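Local structure of anti-sigma-I factor RsgI3 (Clostridium thermocellum, 6QE7) at residues Y11-F16 with K201-Y206; R18-R23 with P147-N152; G35-S40 with D44-R49; L271-Q276 with E281-K286. The protein probably holds the sigma factor SigI3 inactive from the cytoplasmic side, while its extracellular PA14 dyad, the part in this structure, binds pectin and polygalacturonic acid. All blocks are in the same frame, centred on the assembly; numbering follows the deposited sequence.

Interaction 1. Residues Y11-F16 with K201-Y206; sequences YNNMDF and KIDTRY. With CA (calcium ion), chain E.
The carboxylate of D203 meets the amide of N13 at its edge: D203 OD2 lies close to the amide plane on the ND2 side, and the two flat groups stand almost perpendicular, their planes 85° apart, with no stacking of one on the other. This is a junction of the PA14 dyad, joining the loop after strand 6-11 of the first domain to the chain leaving strand 193-202 of the second. N13 ND2 donates to D203 OD2 at 2.7 Å, in a nearly straight bond that uses the anti lone pair, the one turned away from OD1. With its CG between the backbone N and the carbonyl carbon (chi1 59°), the D203 carboxylate is turned to N13. The same OD2 takes a salt bridge from R18, which probably offsets the charge of this buried aspartate, and N13 ND2 is also bonded to S17 OG. The neighbouring backbone is tied to calcium, with N12 O bound to the ion at 2.3 Å beside ligands from D44 and T45. Bonds at both ends fix the flip of the N13 amide, for opposite ND2 a water held by calcium at 2.4 Å donates to N13 OD1 at 2.8 Å.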
# COMPACT_ATOMS: atom_id res chain seq x y z
N TYR A 11 2.42 9.31 -0.89
CA TYR A 11 2.57 8.02 -0.18
C TYR A 11 4.04 7.60 -0.36
O TYR A 11 4.52 7.73 -1.47
CB TYR A 11 1.61 7.04 -0.85
CG TYR A 11 0.14 7.35 -0.72
CD1 TYR A 11 -0.46 8.24 -1.61
CD2 TYR A 11 -0.65 6.68 0.20
CE1 TYR A 11 -1.81 8.51 -1.53
CE2 TYR A 11 -2.00 6.93 0.29
CZ TYR A 11 -2.56 7.84 -0.58
OH TYR A 11 -3.85 8.14 -0.43
N ASN A 12 4.61 6.87 0.61
CA ASN A 12 6.01 6.39 0.60
C ASN A 12 6.16 5.00 -0.01
O ASN A 12 7.32 4.51 -0.09
CB ASN A 12 6.61 6.36 2.02
CG ASN A 12 7.44 7.60 2.26
OD1 ASN A 12 8.25 7.92 1.41
ND2 ASN A 12 7.22 8.32 3.36
N ASN A 13 5.06 4.37 -0.41
CA ASN A 13 5.03 3.17 -1.29
C ASN A 13 4.46 3.59 -2.67
O ASN A 13 3.82 4.68 -2.76
CB ASN A 13 4.21 2.06 -0.63
CG ASN A 13 5.00 1.21 0.35
OD1 ASN A 13 6.23 1.22 0.34
ND2 ASN A 13 4.32 0.35 1.10
N MET A 14 4.57 2.73 -3.68
CA MET A 14 4.18 3.04 -5.08
C MET A 14 2.76 2.56 -5.36
O MET A 14 2.27 2.76 -6.46
CB MET A 14 5.21 2.48 -6.05
CG MET A 14 5.21 0.99 -6.33
SD MET A 14 6.91 0.97 -7.18
CE MET A 14 7.23 -0.81 -7.14
N ASP A 15 2.08 2.02 -4.33
CA ASP A 15 0.69 1.54 -4.50
C ASP A 15 -0.24 2.22 -3.52
O ASP A 15 -1.17 1.53 -3.05
CB ASP A 15 0.59 0.05 -4.20
CG ASP A 15 1.03 -0.30 -2.76
OD1 ASP A 15 1.62 0.58 -2.04
OD2 ASP A 15 0.76 -1.44 -2.38
N PHE A 16 -0.03 3.49 -3.18
CA PHE A 16 -0.99 4.29 -2.39
C PHE A 16 -1.14 3.62 -1.03
O PHE A 16 -2.24 3.62 -0.50
CB PHE A 16 -2.36 4.42 -3.07
CG PHE A 16 -2.19 4.98 -4.47
CD1 PHE A 16 -1.83 6.29 -4.64
CD2 PHE A 16 -2.27 4.15 -5.57
CE1 PHE A 16 -1.62 6.80 -5.91
CE2 PHE A 16 -2.04 4.65 -6.85
CZ PHE A 16 -1.70 5.97 -7.00
N LYS A 201 -1.32 -6.57 6.04
CA LYS A 201 -0.43 -6.23 4.94
C LYS A 201 0.98 -6.22 5.49
O LYS A 201 1.17 -5.83 6.67
CB LYS A 201 -0.67 -4.83 4.33
CG LYS A 201 -2.07 -4.45 3.94
CD LYS A 201 -2.54 -5.13 2.69
CE LYS A 201 -3.93 -4.72 2.25
NZ LYS A 201 -4.09 -5.08 0.81
N ILE A 202 1.88 -6.60 4.59
CA ILE A 202 3.35 -6.61 4.73
C ILE A 202 4.02 -5.95 3.51
O ILE A 202 3.41 -5.99 2.42
CB ILE A 202 3.79 -8.05 4.98
CG1 ILE A 202 5.21 -8.08 5.51
CG2 ILE A 202 3.59 -9.00 3.80
CD1 ILE A 202 5.67 -9.45 5.91
N ASP A 203 5.13 -5.22 3.71
CA ASP A 203 6.02 -4.76 2.63
C ASP A 203 7.44 -5.01 3.07
O ASP A 203 7.72 -5.36 4.24
CB ASP A 203 5.80 -3.31 2.18
CG ASP A 203 5.98 -2.26 3.26
OD1 ASP A 203 6.60 -2.57 4.30
OD2 ASP A 203 5.33 -1.19 3.13
N THR A 204 8.27 -5.04 2.07
CA THR A 204 9.64 -5.58 2.16
C THR A 204 10.58 -4.40 1.95
O THR A 204 10.15 -3.42 1.34
CB THR A 204 9.91 -6.66 1.12
OG1 THR A 204 9.89 -6.04 -0.18
CG2 THR A 204 8.89 -7.77 1.17
N ARG A 205 11.83 -4.59 2.30
CA ARG A 205 12.92 -3.64 1.99
C ARG A 205 13.43 -3.92 0.56
O ARG A 205 13.96 -3.02 -0.06
CB ARG A 205 14.03 -3.78 3.04
CG ARG A 205 13.71 -3.17 4.39
CD ARG A 205 14.87 -3.27 5.42
NE ARG A 205 16.06 -2.65 4.82
CZ ARG A 205 16.32 -1.36 4.77
NH1 ARG A 205 15.51 -0.50 5.35
NH2 ARG A 205 17.40 -0.94 4.16
N TYR A 206 13.38 -5.16 0.08
CA TYR A 206 14.12 -5.55 -1.15
C TYR A 206 13.14 -6.22 -2.07
O TYR A 206 12.13 -6.80 -1.58
CB TYR A 206 15.29 -6.47 -0.82
CG TYR A 206 16.16 -5.89 0.26
CD1 TYR A 206 16.98 -4.80 0.04
CD2 TYR A 206 16.12 -6.42 1.54
CE1 TYR A 206 17.72 -4.23 1.07
CE2 TYR A 206 16.82 -5.86 2.59
CZ TYR A 206 17.64 -4.76 2.35
OH TYR A 206 18.35 -4.25 3.39
CA CA E . 9.36 4.23 -1.04
O HOH W 1 9.38 6.67 -0.81
O HOH W 2 8.85 2.11 0.04
O HOH W 3 9.91 4.41 1.36
O HOH W 4 11.80 4.19 -0.89

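Interaction 2. Residues R18-R23 with P147-N152; sequences RFQFVR and PQKDVN
F19 and P147 make the first shell, a CH-pi contact in which the proline lies over one face of the phenylalanine ring. P147 CB is 3.9 Å from the ring centroid and 14° off its normal, while P147 CG approaches F19 CE1 at 3.8 Å. Here the linker between the two PA14 domains runs past strand 19-25 of the first, close to a classic beta bulge where Q20 and F21 both face Y10. The chain turning through that bulge brings F21 N over the opposite face of the F19 ring, near its rim. At the ring edge comes K149, with its CG 4.0 Å from F19 CD2. The lysine then passes along the backbone of the strand, CE lying 3.5 Å from F19 O, before a bend at its last torsion (chi4 53°) turns NZ to Q20 O at 3.2 Å, a weak hydrogen bond.

Farther out, Y11 of the neighbouring strand 6-11 meets F19 edge-to-face, and P147 also touches E9 and Y11, so ring and proline both rest on that strand. Beyond K149 the linker belongs increasingly to the second domain: D150 OD2 accepts from the backbone of D291, and N152 ND2 bonds to L288 O. R18, just before the strand, reaches the linker through a single water. That water accepts a weak bond from R18 NH1 at 3.1 Å and donates to N152 OD1 at 2.7 Å.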
# COMPACT_ATOMS: atom_id res chain seq x y z
N ARG A 18 1.34 3.53 2.83
CA ARG A 18 2.28 4.36 3.62
C ARG A 18 2.03 5.83 3.30
O ARG A 18 2.96 6.55 2.90
CB ARG A 18 3.71 3.96 3.30
CG ARG A 18 4.20 2.81 4.15
CD ARG A 18 5.61 2.56 3.73
NE ARG A 18 6.13 1.32 4.23
CZ ARG A 18 6.60 1.13 5.46
NH1 ARG A 18 6.56 2.11 6.36
NH2 ARG A 18 7.13 -0.03 5.78
N PHE A 19 0.82 6.25 3.56
CA PHE A 19 0.38 7.64 3.36
C PHE A 19 1.26 8.54 4.24
O PHE A 19 1.50 8.17 5.39
CB PHE A 19 -1.11 7.77 3.67
CG PHE A 19 -1.49 9.22 3.80
CD1 PHE A 19 -1.53 10.05 2.67
CD2 PHE A 19 -1.69 9.79 5.04
CE1 PHE A 19 -1.81 11.40 2.79
CE2 PHE A 19 -2.00 11.15 5.14
CZ PHE A 19 -2.03 11.94 4.02
N GLN A 20 1.83 9.60 3.68
CA GLN A 20 2.64 10.58 4.45
C GLN A 20 1.93 11.93 4.64
O GLN A 20 1.79 12.38 5.77
CB GLN A 20 4.00 10.80 3.79
CG GLN A 20 5.02 11.52 4.69
CD GLN A 20 5.23 10.85 6.03
OE1 GLN A 20 5.16 9.65 6.16
NE2 GLN A 20 5.40 11.64 7.05
N PHE A 21 1.56 12.64 3.61
CA PHE A 21 0.98 13.98 3.81
C PHE A 21 0.09 14.27 2.60
O PHE A 21 0.21 13.60 1.56
CB PHE A 21 2.07 15.02 4.06
CG PHE A 21 2.93 15.29 2.83
CD1 PHE A 21 2.47 16.07 1.78
CD2 PHE A 21 4.14 14.67 2.66
CE1 PHE A 21 3.23 16.27 0.63
CE2 PHE A 21 4.90 14.85 1.51
CZ PHE A 21 4.43 15.62 0.48
N VAL A 22 -0.87 15.16 2.81
CA VAL A 22 -1.64 15.78 1.70
C VAL A 22 -1.19 17.24 1.55
O VAL A 22 -0.84 17.88 2.55
CB VAL A 22 -3.14 15.64 2.00
CG1 VAL A 22 -3.55 16.45 3.23
CG2 VAL A 22 -4.00 16.01 0.83
N ARG A 23 -1.20 17.79 0.34
CA ARG A 23 -0.99 19.26 0.17
C ARG A 23 -1.71 19.66 -1.10
O ARG A 23 -2.02 18.78 -1.95
CB ARG A 23 0.51 19.62 0.07
CG ARG A 23 1.17 19.26 -1.24
CD ARG A 23 2.68 19.43 -1.24
NE ARG A 23 3.28 19.01 -2.46
CZ ARG A 23 4.59 18.87 -2.67
NH1 ARG A 23 5.44 19.07 -1.67
NH2 ARG A 23 5.03 18.43 -3.85
N PRO A 147 -7.02 10.88 3.46
CA PRO A 147 -6.56 9.49 3.64
C PRO A 147 -6.24 9.24 5.13
O PRO A 147 -5.88 10.21 5.82
CB PRO A 147 -5.30 9.40 2.73
CG PRO A 147 -5.38 10.63 1.81
CD PRO A 147 -6.13 11.69 2.61
N GLN A 148 -6.36 7.99 5.62
CA GLN A 148 -5.91 7.61 7.00
C GLN A 148 -4.58 6.85 6.97
O GLN A 148 -4.47 5.85 6.24
CB GLN A 148 -6.92 6.76 7.78
CG GLN A 148 -8.10 7.55 8.33
CD GLN A 148 -9.09 7.87 7.24
OE1 GLN A 148 -9.26 7.12 6.28
NE2 GLN A 148 -9.75 9.00 7.38
N LYS A 149 -3.61 7.31 7.76
CA LYS A 149 -2.45 6.47 8.10
C LYS A 149 -3.02 5.16 8.64
O LYS A 149 -3.89 5.20 9.47
CB LYS A 149 -1.50 7.17 9.07
CG LYS A 149 -0.37 7.93 8.38
CD LYS A 149 0.85 8.17 9.28
CE LYS A 149 1.90 9.12 8.71
NZ LYS A 149 1.33 10.42 8.27
N ASP A 150 -2.62 4.03 8.07
CA ASP A 150 -2.94 2.72 8.67
C ASP A 150 -2.03 2.55 9.89
O ASP A 150 -1.14 3.32 10.05
CB ASP A 150 -2.78 1.62 7.62
CG ASP A 150 -3.36 0.27 8.00
OD1 ASP A 150 -4.23 0.16 8.93
OD2 ASP A 150 -2.93 -0.68 7.36
N VAL A 151 -2.35 1.62 10.75
CA VAL A 151 -1.66 1.33 12.02
C VAL A 151 -0.68 0.19 11.76
O VAL A 151 -1.01 -0.74 11.03
CB VAL A 151 -2.73 1.02 13.10
CG1 VAL A 151 -2.20 0.31 14.34
CG2 VAL A 151 -3.41 2.31 13.54
N ASN A 152 0.45 0.21 12.42
CA ASN A 152 1.44 -0.88 12.28
C ASN A 152 1.03 -2.07 13.14
O ASN A 152 0.26 -1.87 14.01
CB ASN A 152 2.84 -0.38 12.58
CG ASN A 152 3.52 0.19 11.35
OD1 ASN A 152 4.17 1.19 11.50
ND2 ASN A 152 3.41 -0.43 10.17
O HOH W 5 5.81 1.66 9.37

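Interaction 3. Residues G35-S40 with D44-R49; sequences GTPDQS and DTYSVR. With CA (calcium ion), chain E.
P37 lies over one face of the Y46 ring, while the T36 side chain, set at about a right angle to that of Y46, comes to the CE2 side. P37 and Y46 cross obliquely, bringing P37 CD to 3.9 Å from the Y46 ring centroid and 29° off its normal, a CH-pi contact; T36 CB comes to 4.0 Å from Y46 CE2. The phenol oxygen completes the grip, Y46 OH donating to G35 O at 2.8 Å from only 16° outside the carbonyl plane. With CG placed between the backbone N and the carbonyl carbon (chi1 55°), the ring is directed at the 35-37 backbone. Y46 opens strand 46-51 of the first PA14 domain at a G1 beta bulge, in which T45 and Y46 both face Q113. Just before it the chain wraps calcium through D44 O, T45 O and T45 OG1, the hydroxyl at 2.4 Å from the ion, and N12 O adds a further ligand. On the loop side, T36 OG1 donates to D38 O, and D38 OD2 forms an Asx turn by accepting from S40 N at 2.8 Å. S40 OG bonds to the same D38 OD2 at 2.7 Å, approaching from the other face of the carboxylate.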
# COMPACT_ATOMS: atom_id res chain seq x y z
N GLY A 35 15.25 12.47 -7.06
CA GLY A 35 14.90 12.75 -5.67
C GLY A 35 13.43 12.45 -5.45
O GLY A 35 12.88 11.63 -6.18
N THR A 36 12.82 13.21 -4.56
CA THR A 36 11.46 12.98 -4.03
C THR A 36 10.78 14.35 -3.95
O THR A 36 11.43 15.37 -3.99
CB THR A 36 11.61 12.29 -2.68
OG1 THR A 36 11.72 13.41 -1.81
CG2 THR A 36 12.81 11.38 -2.55
N PRO A 37 9.45 14.40 -3.86
CA PRO A 37 8.74 15.65 -3.67
C PRO A 37 8.94 16.40 -2.33
O PRO A 37 8.38 17.44 -2.17
CB PRO A 37 7.26 15.19 -3.71
CG PRO A 37 7.30 13.83 -4.46
CD PRO A 37 8.57 13.23 -3.90
N ASP A 38 9.56 15.78 -1.34
CA ASP A 38 9.56 16.34 0.03
C ASP A 38 10.51 15.52 0.89
O ASP A 38 10.60 14.30 0.66
CB ASP A 38 8.16 16.26 0.66
CG ASP A 38 8.07 17.00 1.99
OD1 ASP A 38 7.80 18.24 1.95
OD2 ASP A 38 8.30 16.36 3.05
N GLN A 39 11.16 16.12 1.86
CA GLN A 39 12.11 15.38 2.73
C GLN A 39 11.38 14.23 3.47
O GLN A 39 12.08 13.32 3.88
CB GLN A 39 12.72 16.32 3.76
CG GLN A 39 11.71 16.78 4.83
CD GLN A 39 12.38 17.76 5.78
OE1 GLN A 39 13.61 17.93 5.72
NE2 GLN A 39 11.60 18.41 6.64
N SER A 40 10.06 14.26 3.68
CA SER A 40 9.29 13.20 4.40
C SER A 40 9.00 12.02 3.44
O SER A 40 8.52 10.97 3.91
CB SER A 40 8.06 13.76 5.01
OG SER A 40 7.14 14.11 4.02
N ASP A 44 12.79 6.67 -4.06
CA ASP A 44 12.26 5.50 -4.78
C ASP A 44 10.91 5.03 -4.19
O ASP A 44 10.56 5.35 -3.03
CB ASP A 44 13.29 4.36 -4.89
CG ASP A 44 14.52 4.66 -5.73
OD1 ASP A 44 14.43 5.58 -6.52
OD2 ASP A 44 15.60 3.95 -5.57
N THR A 45 10.18 4.27 -5.04
CA THR A 45 8.89 3.60 -4.76
C THR A 45 7.97 4.56 -4.00
O THR A 45 7.71 4.31 -2.83
CB THR A 45 9.14 2.32 -3.96
OG1 THR A 45 9.89 2.72 -2.82
CG2 THR A 45 9.92 1.26 -4.69
N TYR A 46 7.46 5.61 -4.66
CA TYR A 46 6.49 6.50 -4.06
C TYR A 46 5.37 6.71 -5.06
O TYR A 46 5.55 6.31 -6.26
CB TYR A 46 7.12 7.79 -3.50
CG TYR A 46 7.95 8.63 -4.44
CD1 TYR A 46 7.36 9.59 -5.22
CD2 TYR A 46 9.35 8.58 -4.44
CE1 TYR A 46 8.10 10.43 -6.05
CE2 TYR A 46 10.11 9.50 -5.16
CZ TYR A 46 9.48 10.38 -6.02
OH TYR A 46 10.20 11.27 -6.80
N SER A 47 4.26 7.23 -4.54
CA SER A 47 3.04 7.47 -5.34
C SER A 47 2.31 8.69 -4.82
O SER A 47 2.46 9.04 -3.65
CB SER A 47 2.13 6.25 -5.44
OG SER A 47 1.74 5.72 -4.17
N VAL A 48 1.57 9.29 -5.76
CA VAL A 48 0.87 10.57 -5.61
C VAL A 48 -0.46 10.38 -6.31
O VAL A 48 -0.47 9.93 -7.46
CB VAL A 48 1.66 11.78 -6.20
CG1 VAL A 48 1.01 13.04 -5.75
CG2 VAL A 48 3.14 11.80 -5.79
N ARG A 49 -1.49 10.82 -5.63
CA ARG A 49 -2.83 10.96 -6.17
C ARG A 49 -3.28 12.41 -6.07
O ARG A 49 -3.41 12.90 -4.98
CB ARG A 49 -3.84 10.12 -5.40
CG ARG A 49 -5.15 10.03 -6.19
CD ARG A 49 -6.16 9.28 -5.40
NE ARG A 49 -5.88 7.89 -5.55
CZ ARG A 49 -5.67 7.01 -4.56
NH1 ARG A 49 -5.60 7.40 -3.31
NH2 ARG A 49 -5.55 5.72 -4.86
CA CA E . 9.36 4.23 -1.04
O HOH W 6 13.33 8.79 -6.15
O HOH W 3 9.91 4.41 1.36
O HOH W 1 9.38 6.67 -0.81
O HOH W 4 11.80 4.19 -0.89
O HOH W 2 8.85 2.11 0.04

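Interaction 4. Residues L271-Q276 with E281-K286; sequences LLWSSQ and EVVPSK
E281 O receives the shortest bond of this contact, from W273 N at 2.8 Å, and the CA of L272 adds a CA-H...O contact to the same oxygen at 3.0 Å. The return bond, E281 N to W273 O at 3.0 Å, makes W273 and E281 a hydrogen-bonded antiparallel pair in the beta hairpin of strands 268-274 and 281-282. The neighbouring pair, L272 with V282, is non-hydrogen-bonded, and beyond it V283 N donates to L271 O.

Side chains repeat this pairing on the W273 face of the hairpin. The indole of W273 and the carboxylate of E281 lie side by side, nearly coplanar at 7°, and W273 NE1 donates to E281 OE2 at 2.9 Å with 170° at the hydrogen. OE2 accepts in the ring plane through its anti lone pair. W273 can present its edge this way because CG is set between the backbone N and the carbonyl carbon (chi1 62°); E281 adopts the same first torsion and extends alongside. V283 covers one face of the indole, its CG1 4.0 Å over the centre of the six-membered ring, while P284 crosses the indole at about a right angle, its CD 3.6 Å from W273 CZ2. V283 CG2 touches both the indole and L271, and I202 continues this apolar layer into strand 193-202.

The buried indole thus has its one N-H satisfied by a carboxylate that is probably ionised, and the straight in-plane bond, together with V283 over the face, leaves the ring little freedom to rotate.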
# COMPACT_ATOMS: atom_id res chain seq x y z
N LEU A 271 7.19 -15.10 13.82
CA LEU A 271 7.26 -15.05 12.32
C LEU A 271 8.51 -14.26 11.98
O LEU A 271 8.67 -13.13 12.52
CB LEU A 271 5.99 -14.43 11.70
CG LEU A 271 5.99 -14.26 10.18
CD1 LEU A 271 5.86 -15.61 9.47
CD2 LEU A 271 4.90 -13.33 9.73
N LEU A 272 9.43 -14.92 11.30
CA LEU A 272 10.70 -14.32 10.86
C LEU A 272 10.70 -14.22 9.35
O LEU A 272 10.02 -15.02 8.72
CB LEU A 272 11.82 -15.24 11.33
CG LEU A 272 11.79 -15.48 12.84
CD1 LEU A 272 11.29 -16.88 13.17
CD2 LEU A 272 13.15 -15.19 13.46
N TRP A 273 11.55 -13.36 8.82
CA TRP A 273 11.89 -13.36 7.38
C TRP A 273 13.40 -13.28 7.16
O TRP A 273 14.20 -12.84 8.06
CB TRP A 273 11.15 -12.24 6.62
CG TRP A 273 11.47 -10.83 7.04
CD1 TRP A 273 12.37 -10.39 7.97
CD2 TRP A 273 10.84 -9.64 6.55
NE1 TRP A 273 12.36 -9.04 8.04
CE2 TRP A 273 11.41 -8.55 7.22
CE3 TRP A 273 9.87 -9.41 5.58
CZ2 TRP A 273 11.05 -7.25 6.95
CZ3 TRP A 273 9.48 -8.11 5.34
CH2 TRP A 273 10.05 -7.06 6.02
N SER A 274 13.76 -13.64 5.95
CA SER A 274 15.14 -13.57 5.48
C SER A 274 15.12 -13.42 3.97
O SER A 274 14.12 -13.88 3.30
CB SER A 274 15.90 -14.82 5.94
OG SER A 274 15.50 -15.99 5.20
N SER A 275 16.23 -12.96 3.41
CA SER A 275 16.40 -12.92 1.95
C SER A 275 17.87 -12.67 1.67
O SER A 275 18.58 -12.50 2.64
CB SER A 275 15.51 -11.92 1.30
OG SER A 275 15.98 -10.60 1.48
N GLN A 276 18.28 -12.62 0.41
CA GLN A 276 19.72 -12.48 0.16
C GLN A 276 20.24 -11.21 0.85
O GLN A 276 21.33 -11.23 1.34
CB GLN A 276 20.08 -12.33 -1.31
CG GLN A 276 21.49 -11.79 -1.38
CD GLN A 276 22.15 -12.06 -2.69
OE1 GLN A 276 21.50 -12.48 -3.65
NE2 GLN A 276 23.45 -11.77 -2.70
N GLU A 281 15.38 -12.19 10.72
CA GLU A 281 14.89 -11.48 11.90
C GLU A 281 13.40 -11.78 12.06
O GLU A 281 12.74 -12.15 11.07
CB GLU A 281 15.23 -9.98 11.77
CG GLU A 281 14.58 -9.30 10.56
CD GLU A 281 14.64 -7.77 10.52
OE1 GLU A 281 15.40 -7.18 11.31
OE2 GLU A 281 13.90 -7.17 9.68
N VAL A 282 12.89 -11.53 13.26
CA VAL A 282 11.44 -11.38 13.49
C VAL A 282 10.93 -10.27 12.53
O VAL A 282 11.55 -9.20 12.47
CB VAL A 282 11.14 -11.07 14.97
CG1 VAL A 282 9.66 -10.81 15.19
CG2 VAL A 282 11.61 -12.21 15.91
N VAL A 283 9.87 -10.53 11.76
CA VAL A 283 9.34 -9.45 10.89
C VAL A 283 8.93 -8.30 11.81
O VAL A 283 8.17 -8.51 12.78
CB VAL A 283 8.17 -9.93 10.05
CG1 VAL A 283 7.73 -8.82 9.14
CG2 VAL A 283 8.53 -11.21 9.31
N PRO A 284 9.45 -7.08 11.54
CA PRO A 284 9.29 -5.95 12.44
C PRO A 284 7.90 -5.34 12.31
O PRO A 284 7.32 -5.41 11.28
CB PRO A 284 10.38 -4.92 12.06
CG PRO A 284 11.15 -5.53 10.94
CD PRO A 284 10.45 -6.81 10.51
N SER A 285 7.41 -4.73 13.37
CA SER A 285 6.10 -4.03 13.37
C SER A 285 6.06 -2.98 12.26
O SER A 285 5.00 -2.80 11.66
CB SER A 285 5.84 -3.42 14.67
OG SER A 285 4.46 -3.06 14.76
N LYS A 286 7.18 -2.34 11.93
CA LYS A 286 7.15 -1.24 10.91
C LYS A 286 6.90 -1.80 9.49
O LYS A 286 6.71 -0.97 8.56
CB LYS A 286 8.42 -0.40 11.02
CG LYS A 286 9.65 -1.03 10.42
CD LYS A 286 10.88 -0.18 10.64
CE LYS A 286 11.48 -0.48 12.00
NZ LYS A 286 12.24 0.69 12.52

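In the fold
Interaction 1 joins the two PA14 domains directly, and interaction 2 lays the linker between them on the first, whereas interaction 3 lies within the first domain and interaction 4 within the second. Along the chain, 35-40 with 44-49 is nested inside the loop closed by interaction 2, itself nested inside interaction 1; interaction 4 follows. Interaction 1 is central, its centre about 12 Å from those of interactions 2 and 3 and about 15 Å from that of interaction 4. It shares calcium with interaction 3, and D203 O packs against W273 CH2. Interactions 3 and 4, centres about 25 Å apart, do not touch. R18 bonds to D203 and K286, so direct bonds as well as the linker join the domains.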